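Local coordinates for hypothetical protein (Archaeoglobus fulgidus, PDB 2H6L) that is of unknown function but binds a zinc ion through histidines of its PPC-domain beta-sheet and assembles as a trimer, at residues 87-92 and 102-107; 49-54 and 64-69. One frame throughout, in Å; residues are numbered along the deposited sequence.

Following the chain from its N terminus, interaction 2 comes first: strand 45-55 turns back into strand 60-66, and residues 49-51 and 64-66 pair at the hairpin end away from that turn. Interaction 1 opens only after interaction 2 has closed, where strand 85-96 turns back into strand 99-110 and residues 87-92 meet 102-107. The two hairpins therefore follow in series, neither enclosing nor crossing the other. They are joined edge to edge in one antiparallel sheet, because strand 99-110 lies next to strand 45-55: S107 O meets V50 N at 2.7 Å and H104 N meets G52 O at 2.8 Å. The zinc-bearing hairpin is thus carried on into the outer one, and both touch the second subunit.

Interaction 1: residues 87-92 and 102-107; sequences FCHIHV and GGHLFS. With ZN (zinc ion), chain D.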
ATOM      1  N   PHE A  87      16.892   5.618  -7.732  1.00 25.68           N
ATOM      2  CA  PHE A  87      17.053   4.387  -6.969  1.00 23.99           C
ATOM      3  C   PHE A  87      15.751   3.974  -6.277  1.00 22.71           C
ATOM      4  O   PHE A  87      15.125   4.778  -5.589  1.00 20.28           O
ATOM      5  CB  PHE A  87      18.149   4.581  -5.928  1.00 23.39           C
ATOM      6  CG  PHE A  87      18.344   3.398  -5.035  1.00 25.57           C
ATOM      7  CD1 PHE A  87      18.984   2.257  -5.501  1.00 25.42           C
ATOM      8  CD2 PHE A  87      17.878   3.420  -3.725  1.00 23.50           C
ATOM      9  CE1 PHE A  87      19.159   1.152  -4.679  1.00 25.83           C
ATOM     10  CE2 PHE A  87      18.045   2.321  -2.892  1.00 25.13           C
ATOM     11  CZ  PHE A  87      18.689   1.182  -3.369  1.00 25.30           C
ATOM     12  N   CYS A  88      15.352   2.717  -6.461  1.00 23.00           N
ATOM     13  CA  CYS A  88      14.123   2.204  -5.861  1.00 20.77           C
ATOM     14  C   CYS A  88      14.349   1.520  -4.515  1.00 19.71           C
ATOM     15  O   CYS A  88      15.275   0.729  -4.359  1.00 19.29           O
ATOM     16  CB  CYS A  88      13.436   1.196  -6.797  1.00 20.48           C
ATOM     17  SG  CYS A  88      12.800   1.850  -8.361  1.00 25.69           S
ATOM     18  N   HIS A  89      13.492   1.843  -3.548  1.00 17.97           N
ATOM     19  CA  HIS A  89      13.521   1.232  -2.228  1.00 15.17           C
ATOM     20  C   HIS A  89      12.133   0.622  -2.108  1.00 14.66           C
ATOM     21  O   HIS A  89      11.151   1.338  -1.936  1.00 16.15           O
ATOM     22  CB  HIS A  89      13.699   2.266  -1.123  1.00 15.24           C
ATOM     23  CG  HIS A  89      13.769   1.664   0.245  1.00 17.90           C
ATOM     24  ND1 HIS A  89      13.811   2.421   1.396  1.00 17.91           N
ATOM     25  CD2 HIS A  89      13.813   0.370   0.643  1.00 16.76           C
ATOM     26  CE1 HIS A  89      13.876   1.620   2.443  1.00 17.48           C
ATOM     27  NE2 HIS A  89      13.879   0.369   2.015  1.00 18.22           N
ATOM     28  N   ILE A  90      12.052  -0.697  -2.188  1.00 16.00           N
ATOM     29  CA  ILE A  90      10.759  -1.364  -2.146  1.00 16.99           C
ATOM     30  C   ILE A  90      10.635  -2.476  -1.125  1.00 16.25           C
ATOM     31  O   ILE A  90      11.547  -3.279  -0.948  1.00 17.30           O
ATOM     32  CB  ILE A  90      10.430  -1.977  -3.526  1.00 16.58           C
ATOM     33  CG1 ILE A  90      10.525  -0.903  -4.605  1.00 16.09           C
ATOM     34  CG2 ILE A  90       9.040  -2.623  -3.499  1.00 16.28           C
ATOM     35  CD1 ILE A  90      10.582  -1.461  -6.013  1.00 17.37           C
ATOM     36  N   HIS A  91       9.486  -2.525  -0.461  1.00 15.29           N
ATOM     37  CA  HIS A  91       9.212  -3.574   0.503  1.00 16.10           C
ATOM     38  C   HIS A  91       8.026  -4.355  -0.039  1.00 16.91           C
ATOM     39  O   HIS A  91       7.132  -3.781  -0.664  1.00 17.88           O
ATOM     40  CB  HIS A  91       8.896  -2.986   1.882  1.00 17.29           C
ATOM     41  CG  HIS A  91      10.117  -2.627   2.675  1.00 19.09           C
ATOM     42  ND1 HIS A  91      10.113  -2.529   4.050  1.00 22.16           N
ATOM     43  CD2 HIS A  91      11.387  -2.367   2.285  1.00 16.96           C
ATOM     44  CE1 HIS A  91      11.328  -2.228   4.473  1.00 18.94           C
ATOM     45  NE2 HIS A  91      12.120  -2.124   3.421  1.00 17.56           N
ATOM     46  N   VAL A  92       8.019  -5.664   0.178  1.00 16.20           N
ATOM     47  CA  VAL A  92       6.927  -6.480  -0.329  1.00 17.58           C
ATOM     48  C   VAL A  92       6.464  -7.570   0.601  1.00 18.27           C
ATOM     49  O   VAL A  92       7.115  -7.910   1.591  1.00 18.47           O
ATOM     50  CB  VAL A  92       7.304  -7.202  -1.649  1.00 19.98           C
ATOM     51  CG1 VAL A  92       7.571  -6.197  -2.748  1.00 18.33           C
ATOM     52  CG2 VAL A  92       8.522  -8.105  -1.412  1.00 19.61           C
ATOM     53  N   GLY A 102       7.821 -11.720   3.701  1.00 20.91           N
ATOM     54  CA  GLY A 102       7.873 -10.279   3.541  1.00 19.87           C
ATOM     55  C   GLY A 102       9.236  -9.694   3.839  1.00 19.89           C
ATOM     56  O   GLY A 102      10.026 -10.294   4.569  1.00 19.45           O
ATOM     57  N   GLY A 103       9.517  -8.526   3.272  1.00 20.96           N
ATOM     58  CA  GLY A 103      10.793  -7.886   3.527  1.00 19.22           C
ATOM     59  C   GLY A 103      11.227  -6.866   2.502  1.00 19.71           C
ATOM     60  O   GLY A 103      10.438  -6.402   1.675  1.00 19.45           O
ATOM     61  N   HIS A 104      12.504  -6.510   2.586  1.00 18.38           N
ATOM     62  CA  HIS A 104      13.127  -5.573   1.670  1.00 17.77           C
ATOM     63  C   HIS A 104      13.255  -6.363   0.362  1.00 17.39           C
ATOM     64  O   HIS A 104      13.694  -7.513   0.368  1.00 18.60           O
ATOM     65  CB  HIS A 104      14.515  -5.193   2.207  1.00 17.33           C
ATOM     66  CG  HIS A 104      15.238  -4.185   1.373  1.00 17.15           C
ATOM     67  ND1 HIS A 104      15.233  -2.837   1.659  1.00 17.10           N
ATOM     68  CD2 HIS A 104      15.979  -4.328   0.247  1.00 14.78           C
ATOM     69  CE1 HIS A 104      15.936  -2.191   0.744  1.00 17.36           C
ATOM     70  NE2 HIS A 104      16.398  -3.074  -0.124  1.00 19.38           N
ATOM     71  N   LEU A 105      12.863  -5.756  -0.753  1.00 15.83           N
ATOM     72  CA  LEU A 105      12.930  -6.435  -2.041  1.00 17.87           C
ATOM     73  C   LEU A 105      14.251  -6.182  -2.758  1.00 18.63           C
ATOM     74  O   LEU A 105      14.662  -5.037  -2.924  1.00 20.05           O
ATOM     75  CB  LEU A 105      11.774  -5.976  -2.932  1.00 16.83           C
ATOM     76  CG  LEU A 105      11.739  -6.542  -4.349  1.00 17.27           C
ATOM     77  CD1 LEU A 105      11.488  -8.045  -4.286  1.00 17.32           C
ATOM     78  CD2 LEU A 105      10.641  -5.843  -5.145  1.00 18.75           C
ATOM     79  N   PHE A 106      14.907  -7.256  -3.188  1.00 18.99           N
ATOM     80  CA  PHE A 106      16.174  -7.137  -3.905  1.00 19.98           C
ATOM     81  C   PHE A 106      15.958  -7.422  -5.379  1.00 18.48           C
ATOM     82  O   PHE A 106      16.442  -6.684  -6.240  1.00 18.45           O
ATOM     83  CB  PHE A 106      17.209  -8.107  -3.332  1.00 20.50           C
ATOM     84  CG  PHE A 106      17.727  -7.703  -1.981  1.00 23.36           C
ATOM     85  CD1 PHE A 106      18.604  -6.633  -1.851  1.00 23.69           C
ATOM     86  CD2 PHE A 106      17.328  -8.381  -0.838  1.00 22.43           C
ATOM     87  CE1 PHE A 106      19.076  -6.244  -0.602  1.00 24.70           C
ATOM     88  CE2 PHE A 106      17.794  -7.997   0.418  1.00 23.39           C
ATOM     89  CZ  PHE A 106      18.668  -6.929   0.535  1.00 23.26           C
ATOM     90  N   SER A 107      15.231  -8.498  -5.665  1.00 17.72           N
ATOM     91  CA  SER A 107      14.921  -8.865  -7.046  1.00 17.57           C
ATOM     92  C   SER A 107      13.687  -9.755  -7.106  1.00 16.86           C
ATOM     93  O   SER A 107      13.337 -10.430  -6.134  1.00 16.40           O
ATOM     94  CB  SER A 107      16.089  -9.612  -7.690  1.00 16.68           C
ATOM     95  OG  SER A 107      16.224 -10.912  -7.131  1.00 21.49           O
TER
HETATM   96 ZN    ZN D 401      14.209  -1.551   3.042  1.00 26.53          ZN
HETATM   97  O   HOH W   1      14.379  -2.159  -2.084  1.00 17.08           O
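Strands 87-92 and 102-107 run antiparallel as the two arms of a beta hairpin, their short axes crossing at 134° and approaching to 4.5 Å. V92 and G103 form a hydrogen-bonded pair closed in both directions, V92 N to G103 O and G103 N to V92 O, while H91 and H104 form the neighbouring non-hydrogen-bonded pair. One step on, L105 N reaches I90 O at 2.8 Å in the carbonyl plane. Beyond this the arms part, and a water bridges them, accepting from I90 N and donating to L105 O. G103 has a backbone conformation that would jam a CB against the preceding carbonyl.

This hairpin of the PPC domain carries a three-histidine zinc site, completed by one further ligand atom from elsewhere. H89 and H91, two residues apart on one strand, bind through NE2; H104 comes from across and uses ND1. With CG anti to the backbone N (chi1 -178°), H104 swings its ring toward the other two, meeting each rim to rim; its CE1 lies 3.3 Å from H89 CD2. The planes of H104 and H91 are turned by 71°, so the rings gather round the ion without stacking. The far nitrogens of the other two are held by the second subunit: H89 ND1 bonds to its E114 and H91 ND1 to its I72 carbonyl, placing the metal at a subunit interface.

On the other face L105 lies alongside I90, pointing the same way, and its CD2 touches I90 CG2 at 4.0 Å and V92 CG1 at 3.9 Å. Back at the metal, zinc lies 2.2 Å from H89 NE2, 2.2 Å from H91 NE2 and 2.1 Å from H104 ND1.

Interaction 2: residues 49-54 and 64-69; sequences AVIGYY and KELMEP
Four backbone hydrogen bonds tie A49 and I51 to L66 and K64. A49 N gives to L66 O at 2.9 Å, and A49 O takes the return bond from L66 N; I51 N gives to K64 O. The shortest, K64 N to I51 O at 2.7 Å, is nearly straight at its hydrogen (164°), yet the donor stands 39° out of the carbonyl plane, whereas the other three donors lie in theirs. Between these pairs, V50 and E65 form the non-hydrogen-bonded pair, and V50 CA approaches K64 O at 3.5 Å in a CA-H...O contact. This is the antiparallel ladder of the beta hairpin 45-55/60-66; along its other edge strand 45-55 pairs with strand 99-110, where F106 and S107 both face V50 in a classic beta bulge.

A49, I51, K64 and L66 share a face. I51 has CG1 between backbone N and carbonyl carbon (chi1 63°), which lays it beside K64 CB at 4.0 Å, while the lysine chain, extended until its last bend, leads its amino end away. I51 CD1 meets L66 CD1 at 4.2 Å, and Y101 packs against K64 and L66. On the opposite face V50 CG2 lies 4.3 Å from E65 CG.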
ATOM      1  N   ALA A  49      11.898 -14.741  -6.361  1.00 18.52           N
ATOM      2  CA  ALA A  49      12.308 -13.480  -5.784  1.00 17.77           C
ATOM      3  C   ALA A  49      13.413 -13.616  -4.765  1.00 18.36           C
ATOM      4  O   ALA A  49      13.747 -14.714  -4.319  1.00 18.81           O
ATOM      5  CB  ALA A  49      11.097 -12.808  -5.134  1.00 16.13           C
ATOM      6  N   VAL A  50      13.985 -12.471  -4.412  1.00 18.25           N
ATOM      7  CA  VAL A  50      15.013 -12.402  -3.393  1.00 18.11           C
ATOM      8  C   VAL A  50      14.622 -11.241  -2.492  1.00 17.33           C
ATOM      9  O   VAL A  50      14.541 -10.098  -2.934  1.00 18.89           O
ATOM     10  CB  VAL A  50      16.417 -12.144  -3.980  1.00 18.89           C
ATOM     11  CG1 VAL A  50      17.428 -11.995  -2.839  1.00 20.23           C
ATOM     12  CG2 VAL A  50      16.831 -13.308  -4.889  1.00 18.10           C
ATOM     13  N   ILE A  51      14.350 -11.550  -1.231  1.00 17.80           N
ATOM     14  CA  ILE A  51      13.963 -10.541  -0.259  1.00 19.78           C
ATOM     15  C   ILE A  51      14.948 -10.611   0.898  1.00 21.58           C
ATOM     16  O   ILE A  51      15.919 -11.365   0.850  1.00 23.03           O
ATOM     17  CB  ILE A  51      12.544 -10.801   0.292  1.00 19.01           C
ATOM     18  CG1 ILE A  51      12.510 -12.140   1.032  1.00 18.79           C
ATOM     19  CG2 ILE A  51      11.529 -10.801  -0.853  1.00 18.86           C
ATOM     20  CD1 ILE A  51      11.221 -12.390   1.786  1.00 19.75           C
ATOM     21  N   GLY A  52      14.704  -9.835   1.942  1.00 21.98           N
ATOM     22  CA  GLY A  52      15.612  -9.883   3.070  1.00 23.07           C
ATOM     23  C   GLY A  52      15.204  -8.968   4.190  1.00 22.42           C
ATOM     24  O   GLY A  52      14.344  -8.108   4.019  1.00 23.50           O
ATOM     25  N   TYR A  53      15.807  -9.167   5.353  1.00 23.56           N
ATOM     26  CA  TYR A  53      15.501  -8.316   6.484  1.00 24.20           C
ATOM     27  C   TYR A  53      16.810  -7.722   6.988  1.00 24.43           C
ATOM     28  O   TYR A  53      17.882  -8.304   6.802  1.00 25.67           O
ATOM     29  CB  TYR A  53      14.768  -9.106   7.567  1.00 23.45           C
ATOM     30  CG  TYR A  53      15.553 -10.216   8.208  1.00 27.19           C
ATOM     31  CD1 TYR A  53      16.444  -9.951   9.250  1.00 27.10           C
ATOM     32  CD2 TYR A  53      15.376 -11.541   7.810  1.00 26.79           C
ATOM     33  CE1 TYR A  53      17.132 -10.980   9.885  1.00 26.45           C
ATOM     34  CE2 TYR A  53      16.063 -12.577   8.438  1.00 28.34           C
ATOM     35  CZ  TYR A  53      16.938 -12.290   9.481  1.00 28.79           C
ATOM     36  OH  TYR A  53      17.587 -13.310  10.133  1.00 28.16           O
ATOM     37  N   TYR A  54      16.722  -6.554   7.610  1.00 22.55           N
ATOM     38  CA  TYR A  54      17.903  -5.868   8.099  1.00 20.96           C
ATOM     39  C   TYR A  54      18.206  -6.131   9.574  1.00 20.21           C
ATOM     40  O   TYR A  54      17.393  -5.832  10.454  1.00 18.77           O
ATOM     41  CB  TYR A  54      17.729  -4.369   7.869  1.00 19.15           C
ATOM     42  CG  TYR A  54      18.987  -3.562   8.023  1.00 18.86           C
ATOM     43  CD1 TYR A  54      20.054  -3.721   7.137  1.00 16.21           C
ATOM     44  CD2 TYR A  54      19.114  -2.625   9.054  1.00 17.86           C
ATOM     45  CE1 TYR A  54      21.219  -2.963   7.268  1.00 17.21           C
ATOM     46  CE2 TYR A  54      20.275  -1.860   9.198  1.00 18.09           C
ATOM     47  CZ  TYR A  54      21.323  -2.032   8.303  1.00 18.69           C
ATOM     48  OH  TYR A  54      22.455  -1.269   8.430  1.00 16.40           O
ATOM     49  N   LYS A  64      16.726 -13.799   1.749  1.00 22.76           N
ATOM     50  CA  LYS A  64      16.046 -15.074   1.627  1.00 22.74           C
ATOM     51  C   LYS A  64      15.687 -15.275   0.160  1.00 21.03           C
ATOM     52  O   LYS A  64      15.178 -14.363  -0.498  1.00 18.88           O
ATOM     53  CB  LYS A  64      14.774 -15.093   2.482  1.00 22.08           C
ATOM     54  CG  LYS A  64      14.039 -16.423   2.443  1.00 23.31           C
ATOM     55  CD  LYS A  64      12.802 -16.426   3.323  1.00 24.10           C
ATOM     56  CE  LYS A  64      12.170 -17.804   3.337  1.00 23.81           C
ATOM     57  NZ  LYS A  64      13.194 -18.841   3.647  1.00 22.73           N
ATOM     58  N   GLU A  65      15.979 -16.462  -0.353  1.00 21.74           N
ATOM     59  CA  GLU A  65      15.683 -16.782  -1.740  1.00 21.95           C
ATOM     60  C   GLU A  65      14.392 -17.556  -1.788  1.00 21.16           C
ATOM     61  O   GLU A  65      14.141 -18.407  -0.941  1.00 22.60           O
ATOM     62  CB  GLU A  65      16.802 -17.624  -2.351  1.00 25.40           C
ATOM     63  CG  GLU A  65      18.037 -16.831  -2.726  1.00 30.27           C
ATOM     64  CD  GLU A  65      19.164 -17.720  -3.208  1.00 33.59           C
ATOM     65  OE1 GLU A  65      19.898 -18.269  -2.355  1.00 35.25           O
ATOM     66  OE2 GLU A  65      19.304 -17.882  -4.440  1.00 35.69           O
ATOM     67  N   LEU A  66      13.573 -17.240  -2.779  1.00 22.85           N
ATOM     68  CA  LEU A  66      12.295 -17.904  -2.970  1.00 24.82           C
ATOM     69  C   LEU A  66      12.198 -18.288  -4.435  1.00 24.92           C
ATOM     70  O   LEU A  66      12.014 -17.427  -5.291  1.00 24.01           O
ATOM     71  CB  LEU A  66      11.150 -16.960  -2.615  1.00 26.21           C
ATOM     72  CG  LEU A  66      11.025 -16.556  -1.145  1.00 29.35           C
ATOM     73  CD1 LEU A  66      10.113 -15.349  -1.041  1.00 27.55           C
ATOM     74  CD2 LEU A  66      10.487 -17.729  -0.322  1.00 28.22           C
HETATM   75  N   MSE A  67      12.340 -19.576  -4.721  1.00 26.88           N
HETATM   76  CA  MSE A  67      12.264 -20.057  -6.090  1.00 29.69           C
HETATM   77  C   MSE A  67      10.961 -20.811  -6.326  1.00 29.52           C
HETATM   78  O   MSE A  67      10.947 -21.967  -6.760  1.00 28.17           O
HETATM   79  CB  MSE A  67      13.479 -20.934  -6.410  1.00 35.29           C
HETATM   80  CG  MSE A  67      14.793 -20.150  -6.464  1.00 43.03           C
HETATM   81 SE   MSE A  67      16.382 -21.222  -6.800  1.00 56.73          SE
HETATM   82  CE  MSE A  67      16.185 -21.482  -8.709  1.00 51.56           C
ATOM     83  N   GLU A  68       9.863 -20.134  -6.013  1.00 29.20           N
ATOM     84  CA  GLU A  68       8.526 -20.674  -6.195  1.00 28.78           C
ATOM     85  C   GLU A  68       7.626 -19.518  -6.579  1.00 26.87           C
ATOM     86  O   GLU A  68       7.778 -18.406  -6.070  1.00 27.55           O
ATOM     87  CB  GLU A  68       7.987 -21.309  -4.903  1.00 32.28           C
ATOM     88  CG  GLU A  68       6.479 -21.616  -4.973  1.00 35.60           C
ATOM     89  CD  GLU A  68       5.887 -22.109  -3.665  1.00 38.06           C
ATOM     90  OE1 GLU A  68       6.168 -21.493  -2.613  1.00 41.22           O
ATOM     91  OE2 GLU A  68       5.125 -23.102  -3.691  1.00 36.49           O
ATOM     92  N   PRO A  69       6.685 -19.757  -7.499  1.00 25.08           N
ATOM     93  CA  PRO A  69       5.762 -18.706  -7.930  1.00 23.36           C
ATOM     94  C   PRO A  69       5.048 -18.156  -6.701  1.00 21.07           C
ATOM     95  O   PRO A  69       4.621 -18.923  -5.842  1.00 20.32           O
ATOM     96  CB  PRO A  69       4.815 -19.451  -8.859  1.00 23.31           C
ATOM     97  CG  PRO A  69       5.717 -20.468  -9.486  1.00 25.95           C
ATOM     98  CD  PRO A  69       6.502 -20.980  -8.300  1.00 24.97           C
TER